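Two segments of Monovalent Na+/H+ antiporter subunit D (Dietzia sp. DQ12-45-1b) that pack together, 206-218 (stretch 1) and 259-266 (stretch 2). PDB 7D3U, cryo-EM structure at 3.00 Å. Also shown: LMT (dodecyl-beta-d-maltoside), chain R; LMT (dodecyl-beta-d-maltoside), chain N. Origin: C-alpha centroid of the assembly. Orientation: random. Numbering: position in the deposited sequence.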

# COMPACT_ATOMS: atom_id res chain seq x y z
N VAL A 206 27.72 0.99 -6.47
CA VAL A 206 26.49 0.31 -6.85
C VAL A 206 25.62 0.06 -5.64
O VAL A 206 24.40 -0.05 -5.76
N ALA A 207 26.22 -0.04 -4.45
CA ALA A 207 25.44 -0.28 -3.25
C ALA A 207 24.53 0.89 -2.93
O ALA A 207 23.42 0.70 -2.44
N VAL A 208 24.97 2.12 -3.23
CA VAL A 208 24.12 3.28 -2.97
C VAL A 208 22.93 3.30 -3.93
O VAL A 208 21.80 3.60 -3.54
N ALA A 209 23.16 2.97 -5.21
CA ALA A 209 22.06 2.90 -6.16
C ALA A 209 21.09 1.78 -5.78
O ALA A 209 19.86 1.95 -5.89
N THR A 210 21.61 0.64 -5.35
CA THR A 210 20.73 -0.44 -4.92
C THR A 210 19.98 -0.07 -3.64
O THR A 210 18.85 -0.51 -3.44
N ALA A 211 20.60 0.74 -2.78
CA ALA A 211 19.88 1.25 -1.62
C ALA A 211 18.77 2.21 -2.04
O ALA A 211 17.71 2.23 -1.42
N LEU A 212 19.00 2.99 -3.09
CA LEU A 212 17.94 3.83 -3.63
C LEU A 212 16.78 2.98 -4.15
O LEU A 212 15.61 3.30 -3.91
N VAL A 213 17.09 1.90 -4.86
CA VAL A 213 16.04 1.01 -5.36
C VAL A 213 15.28 0.38 -4.20
O VAL A 213 14.05 0.32 -4.20
N LEU A 214 16.01 -0.12 -3.20
CA LEU A 214 15.37 -0.72 -2.03
C LEU A 214 14.55 0.30 -1.26
O LEU A 214 13.52 -0.05 -0.68
N PHE A 215 14.97 1.57 -1.26
CA PHE A 215 14.21 2.59 -0.55
C PHE A 215 12.93 2.94 -1.30
O PHE A 215 11.89 3.18 -0.69
N ALA A 216 12.99 2.96 -2.64
CA ALA A 216 11.76 3.12 -3.41
C ALA A 216 10.80 1.96 -3.17
O ALA A 216 9.60 2.18 -2.98
N LEU A 217 11.32 0.74 -3.15
CA LEU A 217 10.47 -0.41 -2.87
C LEU A 217 9.96 -0.40 -1.43
O LEU A 217 8.87 -0.92 -1.16
N ALA A 218 10.70 0.21 -0.51
CA ALA A 218 10.22 0.35 0.86
C ALA A 218 9.12 1.38 0.96
O ALA A 218 8.16 1.19 1.72
N ARG A 259 14.09 -10.32 -3.54
CA ARG A 259 14.89 -10.73 -4.69
C ARG A 259 16.12 -9.86 -4.86
O ARG A 259 17.21 -10.36 -5.13
N ILE A 260 15.97 -8.54 -4.70
CA ILE A 260 17.09 -7.63 -4.90
C ILE A 260 18.16 -7.86 -3.85
O ILE A 260 19.34 -8.02 -4.17
N TYR A 261 17.77 -7.87 -2.57
CA TYR A 261 18.78 -8.04 -1.53
C TYR A 261 19.37 -9.44 -1.52
O TYR A 261 20.48 -9.63 -1.03
N ALA A 262 18.66 -10.44 -2.07
CA ALA A 262 19.22 -11.78 -2.09
C ALA A 262 20.16 -11.97 -3.26
O ALA A 262 21.20 -12.64 -3.12
N VAL A 263 19.84 -11.40 -4.42
CA VAL A 263 20.67 -11.59 -5.60
C VAL A 263 21.73 -10.50 -5.67
O VAL A 263 22.93 -10.78 -5.60
N ILE A 264 21.30 -9.24 -5.79
CA ILE A 264 22.25 -8.15 -5.99
C ILE A 264 23.17 -8.00 -4.78
O ILE A 264 24.39 -8.14 -4.89
N PHE A 265 22.58 -7.73 -3.62
CA PHE A 265 23.38 -7.56 -2.41
C PHE A 265 24.00 -8.86 -1.92
O PHE A 265 24.88 -8.81 -1.06
N ASP A 266 23.54 -10.01 -2.42
CA ASP A 266 24.07 -11.32 -2.06
C ASP A 266 23.92 -11.63 -0.58
O ASP A 266 24.61 -12.51 -0.06

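The two segments run nearly antiparallel, their helix axes at 155° and no closer than 10.8 Å, a spacing wide enough for side chains of both partners to meet between them. No hydrogen bond crosses; the contact is apolar and small, burying 346 Å² in total.

Ala-207 points sideways and offers a low surface to the Phe-265 ring, with CB 4.1 Å from Phe-265 CZ and its backbone O 3.8 Å from that same CZ. One turn on, Thr-210 points toward stretch 2 in the m rotamer. OG1 donates to Val-206 O at 2.7 Å, so the hydroxyl has a polar partner in its own helix even though OG1 also comes within 3.8 Å of Ile-264 CG2; the methyl CG2 makes the closer approaches, 3.6 Å to Ile-260 CG2, 3.7 Å to Ile-264 CG2 and 3.5 Å to Phe-265 CE2. Its polar need is met without a partner across the contact. Both isoleucines point inward with chi1 m; chi2 is m in Ile-260 and t in Ile-264.

Ala-211 sits at the edge of the Phe-265 ring, its N 4.4 Å from Phe-265 CE2, and its CB meets detergent R at C5 (3.7 Å). Phe-265 itself leaves its backbone sideways, with an off-rotamer chi1 of -99°, yet its ring end reaches in toward stretch 1.

Leu-214, mt and pointing in, spreads its two methyls: CD2 packs on Ile-260 CG2 at 3.7 Å, whereas CD1 lies 3.9 Å from Phe-265 CE2 and 4.1 Å from Tyr-261 CD1, at the edge of the tyrosine ring. Leu-217, also mt, closes the row more loosely, CD1 4.5 Å from Ile-260 CG1.

The dodecyl chain of maltoside R completes the packing, its C6 3.5 Å from Phe-265 CZ and its C11 over one face of t-rotamer Tyr-261. Maltoside N touches stretch 1, with C11 3.7 Å from Ala-218 CB.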

# COMPACT_ATOMS: atom_id res chain seq x y z
CB VAL A 206 26.80 -1.00 -7.58
CG1 VAL A 206 25.51 -1.75 -7.86
CG2 VAL A 206 27.58 -0.75 -8.85
CB ALA A 207 26.36 -0.59 -2.07
CB VAL A 208 24.95 4.57 -3.05
CG1 VAL A 208 24.04 5.78 -3.18
CG2 VAL A 208 25.82 4.70 -1.82
CB ALA A 209 22.59 2.69 -7.57
CB THR A 210 21.52 -1.73 -4.72
OG1 THR A 210 22.42 -1.90 -5.82
CG2 THR A 210 20.58 -2.92 -4.68
CB ALA A 211 20.85 1.94 -0.67
CB LEU A 212 18.48 4.71 -4.75
CG LEU A 212 18.56 6.22 -4.48
CD1 LEU A 212 18.86 6.96 -5.77
CD2 LEU A 212 17.27 6.71 -3.87
CB VAL A 213 16.65 -0.06 -6.29
CG1 VAL A 213 15.60 -1.08 -6.67
CG2 VAL A 213 17.23 0.59 -7.53
CB LEU A 214 16.42 -1.35 -1.12
CG LEU A 214 17.11 -2.60 -1.67
CD1 LEU A 214 18.12 -3.12 -0.67
CD2 LEU A 214 16.09 -3.66 -1.99
CB PHE A 215 15.08 3.83 -0.35
CG PHE A 215 14.31 5.06 0.01
CD1 PHE A 215 13.50 5.09 1.13
CD2 PHE A 215 14.42 6.20 -0.76
CE1 PHE A 215 12.80 6.22 1.46
CE2 PHE A 215 13.72 7.34 -0.43
CZ PHE A 215 12.91 7.35 0.68
CB ALA A 216 12.08 3.24 -4.90
CB LEU A 217 11.22 -1.71 -3.15
CG LEU A 217 11.62 -1.88 -4.61
CD1 LEU A 217 12.70 -2.94 -4.76
CD2 LEU A 217 10.41 -2.22 -5.46
CB ALA A 218 11.38 0.71 1.79
CB ARG A 259 14.03 -10.70 -5.96
CG ARG A 259 14.75 -11.18 -7.20
CD ARG A 259 14.85 -12.69 -7.20
NE ARG A 259 13.59 -13.32 -7.56
CZ ARG A 259 13.33 -14.61 -7.42
NH1 ARG A 259 14.25 -15.42 -6.92
NH2 ARG A 259 12.15 -15.10 -7.77
CB ILE A 260 16.60 -6.17 -4.91
CG1 ILE A 260 15.78 -5.90 -6.17
CG2 ILE A 260 17.78 -5.23 -4.87
CD1 ILE A 260 16.44 -6.36 -7.43
CB TYR A 261 18.20 -7.72 -0.16
CG TYR A 261 19.26 -7.56 0.89
CD1 TYR A 261 19.96 -6.37 1.02
CD2 TYR A 261 19.59 -8.61 1.74
CE1 TYR A 261 20.95 -6.23 1.97
CE2 TYR A 261 20.57 -8.47 2.69
CZ TYR A 261 21.25 -7.28 2.81
OH TYR A 261 22.23 -7.14 3.76
CB ALA A 262 18.09 -12.81 -2.14
CB VAL A 263 19.83 -11.60 -6.88
CG1 VAL A 263 20.72 -11.72 -8.09
CG2 VAL A 263 18.84 -12.75 -6.84
CB ILE A 264 21.51 -6.83 -6.29
CG1 ILE A 264 20.82 -6.92 -7.65
CG2 ILE A 264 22.48 -5.67 -6.28
CD1 ILE A 264 20.17 -5.63 -8.08
CB PHE A 265 22.53 -6.95 -1.30
CG PHE A 265 22.71 -5.48 -1.14
CD1 PHE A 265 23.83 -4.97 -0.50
CD2 PHE A 265 21.77 -4.59 -1.63
CE1 PHE A 265 24.00 -3.62 -0.36
CE2 PHE A 265 21.94 -3.24 -1.48
CZ PHE A 265 23.06 -2.75 -0.85
CB ASP A 266 25.54 -11.46 -2.48
CG ASP A 266 25.89 -12.87 -2.89
OD1 ASP A 266 25.30 -13.37 -3.87
OD2 ASP A 266 26.76 -13.48 -2.23
C1B LMT R . 33.69 1.96 4.63
C2B LMT R . 33.98 3.42 5.02
C3B LMT R . 35.45 3.61 5.43
C4B LMT R . 36.07 2.25 5.84
C5B LMT R . 35.98 1.31 4.63
C6B LMT R . 36.22 -0.13 5.07
O1B LMT R . 32.52 1.90 3.88
O2B LMT R . 33.68 4.19 3.92
O3B LMT R . 35.59 4.57 6.39
O4' LMT R . 37.39 2.41 6.21
O5B LMT R . 34.76 1.41 3.91
O6B LMT R . 36.25 -0.96 3.97
C1' LMT R . 29.48 2.11 2.43
C2' LMT R . 30.12 3.29 3.17
C3' LMT R . 30.47 2.86 4.61
C4' LMT R . 31.33 1.59 4.57
C5' LMT R . 30.55 0.56 3.72
C6' LMT R . 30.39 -0.79 4.36
O1' LMT R . 28.26 2.46 1.93
O2' LMT R . 31.28 3.61 2.53
O3' LMT R . 29.33 2.62 5.31
O5' LMT R . 29.29 1.06 3.36
O6' LMT R . 30.72 -0.63 5.68
C1 LMT R . 27.15 1.95 2.62
C2 LMT R . 26.15 1.63 1.55
C3 LMT R . 24.71 1.74 1.92
C4 LMT R . 24.04 0.47 1.50
C5 LMT R . 22.68 0.39 2.09
C6 LMT R . 22.14 -0.99 2.08
C7 LMT R . 20.78 -1.00 2.71
C8 LMT R . 20.26 -2.39 2.73
C9 LMT R . 18.91 -2.52 3.35
C10 LMT R . 18.49 -3.95 3.22
C11 LMT R . 18.46 -4.64 4.55
C12 LMT R . 17.19 -5.38 4.76
C1B LMT N . 31.10 0.49 9.66
C2B LMT N . 32.31 1.43 9.55
C3B LMT N . 33.62 0.62 9.57
C4B LMT N . 33.61 -0.51 8.51
C5B LMT N . 32.26 -1.23 8.58
C6B LMT N . 32.47 -2.74 8.57
O1B LMT N . 30.28 0.69 8.56
O2B LMT N . 32.18 2.10 8.36
O3B LMT N . 33.91 0.16 10.83
O4' LMT N . 33.78 0.01 7.24
O5B LMT N . 31.51 -0.84 9.70
O6B LMT N . 31.29 -3.39 8.81
C1' LMT N . 26.59 1.81 7.28
C2' LMT N . 27.24 2.84 8.21
C3' LMT N . 28.73 2.49 8.46
C4' LMT N . 28.93 1.00 8.80
C5' LMT N . 28.10 0.19 7.78
C6' LMT N . 28.24 -1.30 7.92
O1' LMT N . 25.25 2.03 7.17
O2' LMT N . 27.18 4.06 7.60
O3' LMT N . 29.23 3.26 9.47
O5' LMT N . 26.75 0.54 7.86
O6' LMT N . 28.02 -1.57 9.24
C1 LMT N . 24.83 2.45 5.90
C2 LMT N . 23.35 2.20 5.91
C3 LMT N . 22.54 2.97 4.92
C4 LMT N . 21.11 2.88 5.36
C5 LMT N . 20.25 3.72 4.49
C6 LMT N . 19.72 2.95 3.33
C7 LMT N . 18.22 2.95 3.37
C8 LMT N . 17.73 1.84 2.51
C9 LMT N . 16.28 1.54 2.68
C10 LMT N . 16.16 0.08 3.01
C11 LMT N . 14.76 -0.39 2.84
C12 LMT N . 14.66 -1.87 2.99